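Local coordinates for beta-lactamase/D-alanine Carboxypeptidase (Yersinia pestis, PDB 3RJU), which probably acts as a serine hydrolase of the beta-lactamase and penicillin-binding protein family, cleaving beta-lactams or D-alanyl-terminated peptides, at residues A[74-78]-A[79-83]; A[165-168]-A[169-173]. All coordinates share one frame; numbering follows the deposited sequence.

Contact 1 (A[74-78]-A[79-83]); sequences KLADD and GIVKL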
loop_
_atom_site.group_PDB
_atom_site.type_symbol
_atom_site.label_atom_id
_atom_site.label_comp_id
_atom_site.label_asym_id
_atom_site.label_seq_id
_atom_site.Cartn_x
_atom_site.Cartn_y
_atom_site.Cartn_z
ATOM N N LYS A 74 7.152 -1.612 -13.710
ATOM C CA LYS A 74 8.190 -0.870 -14.407
ATOM C C LYS A 74 9.325 -1.776 -14.881
ATOM O O LYS A 74 9.768 -1.671 -16.039
ATOM C CB LYS A 74 8.701 0.286 -13.553
ATOM C CG LYS A 74 7.653 1.384 -13.437
ATOM C CD LYS A 74 8.081 2.482 -12.521
ATOM C CE LYS A 74 7.261 3.734 -12.796
ATOM N NZ LYS A 74 7.642 4.789 -11.835
ATOM N N LEU A 75 9.756 -2.708 -14.030
ATOM C CA LEU A 75 10.801 -3.652 -14.444
ATOM C C LEU A 75 10.327 -4.576 -15.573
ATOM O O LEU A 75 11.120 -4.981 -16.428
ATOM C CB LEU A 75 11.303 -4.481 -13.250
ATOM C CG LEU A 75 12.130 -3.713 -12.218
ATOM C CD1 LEU A 75 12.499 -4.651 -11.062
ATOM C CD2 LEU A 75 13.377 -3.108 -12.833
ATOM N N ALA A 76 9.039 -4.910 -15.582
ATOM C CA ALA A 76 8.490 -5.717 -16.669
ATOM C C ALA A 76 8.523 -4.934 -17.973
ATOM O O ALA A 76 8.875 -5.473 -19.022
ATOM C CB ALA A 76 7.061 -6.167 -16.348
ATOM N N ASP A 77 8.167 -3.654 -17.923
ATOM C CA ASP A 77 8.254 -2.836 -19.131
ATOM C C ASP A 77 9.695 -2.729 -19.636
ATOM O O ASP A 77 9.931 -2.665 -20.855
ATOM C CB ASP A 77 7.674 -1.445 -18.882
ATOM C CG ASP A 77 7.635 -0.609 -20.141
ATOM O OD1 ASP A 77 6.863 -0.959 -21.068
ATOM O OD2 ASP A 77 8.380 0.391 -20.208
ATOM N N ASP A 78 10.649 -2.720 -18.704
ATOM C CA ASP A 78 12.077 -2.681 -19.035
ATOM C C ASP A 78 12.589 -4.009 -19.600
ATOM O O ASP A 78 13.737 -4.083 -20.074
ATOM C CB ASP A 78 12.921 -2.375 -17.789
ATOM C CG ASP A 78 12.773 -0.950 -17.289
ATOM O OD1 ASP A 78 12.255 -0.081 -18.031
ATOM O OD2 ASP A 78 13.201 -0.706 -16.135
ATOM N N GLY A 79 11.776 -5.057 -19.517
ATOM C CA GLY A 79 12.215 -6.383 -19.928
ATOM C C GLY A 79 13.083 -7.111 -18.912
ATOM O O GLY A 79 13.689 -8.134 -19.235
ATOM N N ILE A 80 13.152 -6.585 -17.689
ATOM C CA ILE A 80 13.974 -7.171 -16.620
ATOM C C ILE A 80 13.287 -8.321 -15.858
ATOM O O ILE A 80 13.942 -9.268 -15.397
ATOM C CB ILE A 80 14.453 -6.078 -15.643
ATOM C CG1 ILE A 80 15.470 -5.161 -16.352
ATOM C CG2 ILE A 80 15.031 -6.695 -14.378
ATOM C CD1 ILE A 80 15.816 -3.923 -15.572
ATOM N N VAL A 81 11.967 -8.244 -15.732
ATOM C CA VAL A 81 11.170 -9.388 -15.271
ATOM C C VAL A 81 9.970 -9.529 -16.173
ATOM O O VAL A 81 9.701 -8.648 -16.988
ATOM C CB VAL A 81 10.655 -9.243 -13.808
ATOM C CG1 VAL A 81 11.808 -9.029 -12.840
ATOM C CG2 VAL A 81 9.598 -8.128 -13.685
ATOM N N LYS A 82 9.265 -10.645 -16.024
ATOM C CA LYS A 82 7.922 -10.816 -16.567
ATOM C C LYS A 82 7.003 -11.114 -15.390
ATOM O O LYS A 82 7.409 -11.809 -14.445
ATOM C CB LYS A 82 7.874 -11.987 -17.544
ATOM C CG LYS A 82 8.690 -11.791 -18.801
ATOM C CD LYS A 82 8.595 -13.044 -19.642
ATOM C CE LYS A 82 9.261 -12.887 -20.994
ATOM N NZ LYS A 82 9.089 -14.138 -21.800
ATOM N N LEU A 83 5.772 -10.605 -15.439
ATOM C CA LEU A 83 4.794 -10.908 -14.396
ATOM C C LEU A 83 4.600 -12.408 -14.228
ATOM O O LEU A 83 4.235 -12.883 -13.148
ATOM C CB LEU A 83 3.445 -10.257 -14.684
ATOM C CG LEU A 83 3.249 -8.880 -14.037
ATOM C CD1 LEU A 83 4.343 -7.901 -14.424
ATOM C CD2 LEU A 83 1.870 -8.354 -14.391
HETATM O O HOH W 1 9.023 -8.062 -19.468
#

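Contact 2 (A[165-168]-A[169-173]); sequences DLLA and DALSR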
loop_
_atom_site.group_PDB
_atom_site.type_symbol
_atom_site.label_atom_id
_atom_site.label_comp_id
_atom_site.label_asym_id
_atom_site.label_seq_id
_atom_site.Cartn_x
_atom_site.Cartn_y
_atom_site.Cartn_z
ATOM N N ASP A 165 6.985 -9.417 0.449
ATOM C CA ASP A 165 8.411 -9.235 0.706
ATOM C C ASP A 165 9.255 -10.178 -0.166
ATOM O O ASP A 165 10.319 -9.787 -0.667
ATOM C CB ASP A 165 8.696 -9.358 2.199
ATOM C CG ASP A 165 8.074 -8.225 2.973
ATOM O OD1 ASP A 165 8.246 -7.074 2.505
ATOM O OD2 ASP A 165 7.395 -8.480 3.995
ATOM N N LEU A 166 8.769 -11.401 -0.378
ATOM C CA LEU A 166 9.422 -12.277 -1.356
ATOM C C LEU A 166 9.431 -11.632 -2.750
ATOM O O LEU A 166 10.396 -11.767 -3.485
ATOM C CB LEU A 166 8.771 -13.663 -1.412
ATOM C CG LEU A 166 8.976 -14.525 -0.154
ATOM C CD1 LEU A 166 8.067 -15.756 -0.180
ATOM C CD2 LEU A 166 10.442 -14.941 0.022
ATOM N N LEU A 167 8.351 -10.948 -3.113
ATOM C CA LEU A 167 8.304 -10.238 -4.385
ATOM C C LEU A 167 9.396 -9.172 -4.447
ATOM O O LEU A 167 10.118 -9.061 -5.450
ATOM C CB LEU A 167 6.931 -9.604 -4.605
ATOM C CG LEU A 167 6.746 -8.783 -5.879
ATOM C CD1 LEU A 167 7.077 -9.597 -7.140
ATOM C CD2 LEU A 167 5.316 -8.227 -5.941
ATOM N N ALA A 168 9.528 -8.383 -3.383
ATOM C CA ALA A 168 10.562 -7.350 -3.354
ATOM C C ALA A 168 11.928 -7.993 -3.503
ATOM O O ALA A 168 12.763 -7.483 -4.244
ATOM C CB ALA A 168 10.506 -6.538 -2.057
ATOM N N ASP A 169 12.137 -9.124 -2.824
ATOM C CA ASP A 169 13.412 -9.851 -2.919
ATOM C C ASP A 169 13.694 -10.242 -4.380
ATOM O O ASP A 169 14.838 -10.130 -4.876
ATOM C CB ASP A 169 13.390 -11.135 -2.085
ATOM C CG ASP A 169 13.166 -10.889 -0.584
ATOM O OD1 ASP A 169 13.376 -9.754 -0.083
ATOM O OD2 ASP A 169 12.779 -11.858 0.105
ATOM N N ALA A 170 12.661 -10.733 -5.055
ATOM C CA ALA A 170 12.810 -11.199 -6.426
ATOM C C ALA A 170 13.142 -10.031 -7.345
ATOM O O ALA A 170 14.000 -10.140 -8.228
ATOM C CB ALA A 170 11.522 -11.894 -6.885
ATOM N N LEU A 171 12.453 -8.910 -7.137
ATOM C CA LEU A 171 12.660 -7.732 -7.964
ATOM C C LEU A 171 14.084 -7.195 -7.805
ATOM O O LEU A 171 14.736 -6.807 -8.787
ATOM C CB LEU A 171 11.640 -6.654 -7.617
ATOM C CG LEU A 171 10.183 -7.052 -7.866
ATOM C CD1 LEU A 171 9.258 -5.901 -7.449
ATOM C CD2 LEU A 171 9.950 -7.423 -9.351
ATOM N N SER A 172 14.562 -7.188 -6.562
ATOM C CA SER A 172 15.939 -6.792 -6.266
ATOM C C SER A 172 16.938 -7.716 -6.973
ATOM O O SER A 172 17.935 -7.245 -7.566
ATOM C CB SER A 172 16.168 -6.818 -4.753
ATOM O OG SER A 172 17.540 -6.588 -4.434
ATOM N N ARG A 173 16.696 -9.024 -6.894
ATOM C CA ARG A 173 17.591 -9.980 -7.553
ATOM C C ARG A 173 17.581 -9.768 -9.067
ATOM O O ARG A 173 18.634 -9.740 -9.691
ATOM C CB ARG A 173 17.202 -11.420 -7.203
ATOM C CG ARG A 173 17.980 -12.510 -7.942
ATOM C CD ARG A 173 19.413 -12.576 -7.464
ATOM N NE ARG A 173 19.491 -12.863 -6.036
ATOM C CZ ARG A 173 20.621 -12.846 -5.325
ATOM N NH1 ARG A 173 21.781 -12.561 -5.914
ATOM N NH2 ARG A 173 20.593 -13.114 -4.022
#

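Contact 1 (A[74-78]-A[79-83])
With CG of Leu-75 and CG1 of Ile-80 each turned opposite its own carbonyl carbon (chi1 -70° and -69°), the two side chains cross at an angle. Ile-80 then runs on extended to CD1, whereas Leu-75 meets it with the branch off its extended line, CD2, 3.8 Å from Ile-80 CD1. The same methyl of Ile-80 lies alongside Asp-78 CB, whose side chain points the same way; the carboxylate beyond is drawn off to a salt bridge with Lys-186. The backbone beside them ends helix 64-77 with a Schellman motif. Gly-79, at positive phi (79°), donates its N to Ala-76 O at 3.0 Å, approaching from above the carbonyl plane, while Ile-80 N reaches Leu-75 O at 2.9 Å. Leu-75 O also takes a weak bond from Val-81 N, 3.4 Å away. One water donates to both Ala-76 O and Val-81 O, 2.6 Å from each, bridging the helix end to the departing chain. Val-81 O in turn receives a CA-H...O contact from Ala-76 CA at 3.2 Å. Farther along, Leu-83 bends back and sets its CD1 3.8 Å from Ala-76 CB. The buried side chains of Leu-75 and Val-81 pack on neighbouring helices, Leu-75 against Leu-182 and Val-81 against Ala-174.

Contact 2 (A[165-168]-A[169-173])
Two successive turns of the alpha-helix 162-175, a largely buried helix of the beta-lactamase fold, meet here through regular i to i+4 bonding. Asp-169 N, Ala-170 N, Leu-171 N and Ser-172 N donate in order to the carbonyl oxygens of Asp-165, Leu-166, Leu-167 and Ala-168, each at 2.9 Å. On one face Leu-167 and Leu-171 cross one turn apart. CG of Leu-167 stands opposite its backbone N (chi1 178°), whereas that of Leu-171 stands opposite its carbonyl carbon (chi1 -62°), and the two chains converge until Leu-167 CD1 is 4.1 Å from Leu-171 CG. Both leucines also press on Met-72 of helix 64-77, and Leu-167 reaches helix 108-113 as well. The polar face carries two aspartates with separate tasks. Asp-165 takes Gly-225 N and Ser-226 OG on its two carboxylate oxygens, tying the helix to the chain at 225-226 near the putative SxxK site. Asp-169 instead binds helix 137-144, by a salt bridge from OD1 to Arg-140 and a hydrogen bond to OD2 from Trp-141 NE1; these donors probably offset the proximity of its carboxylate to an acceptor of its own helix, since OD1 lies 3.1 Å from Asp-165 O. The other carboxylate oxygen, Asp-169 OD2, rests 3.9 Å from the Leu-166 CD2 methyl.

How the contacts relate
Past helix 6-20 and the first strands, the chain runs through helix 64-77, and contact 1 closes the turn at its C-terminal end before the loop leading to helix 108-113. Contact 2 comes later, wholly within helix 162-175, where it spans consecutive turns and closes no loop. The two follow in series, neither nested nor crossed, yet their centres lie only about 13 Å apart. They meet directly: Leu-75 CD1 packs 3.9 Å from Leu-171 O, and Val-81 CG1 lies 4.3 Å from Leu-171 CD2. Leu-171 thus joins the end of helix 64-77 and its outgoing loop to helix 162-175, while contact 2 carries the connection on to helices 108-113 and 137-144.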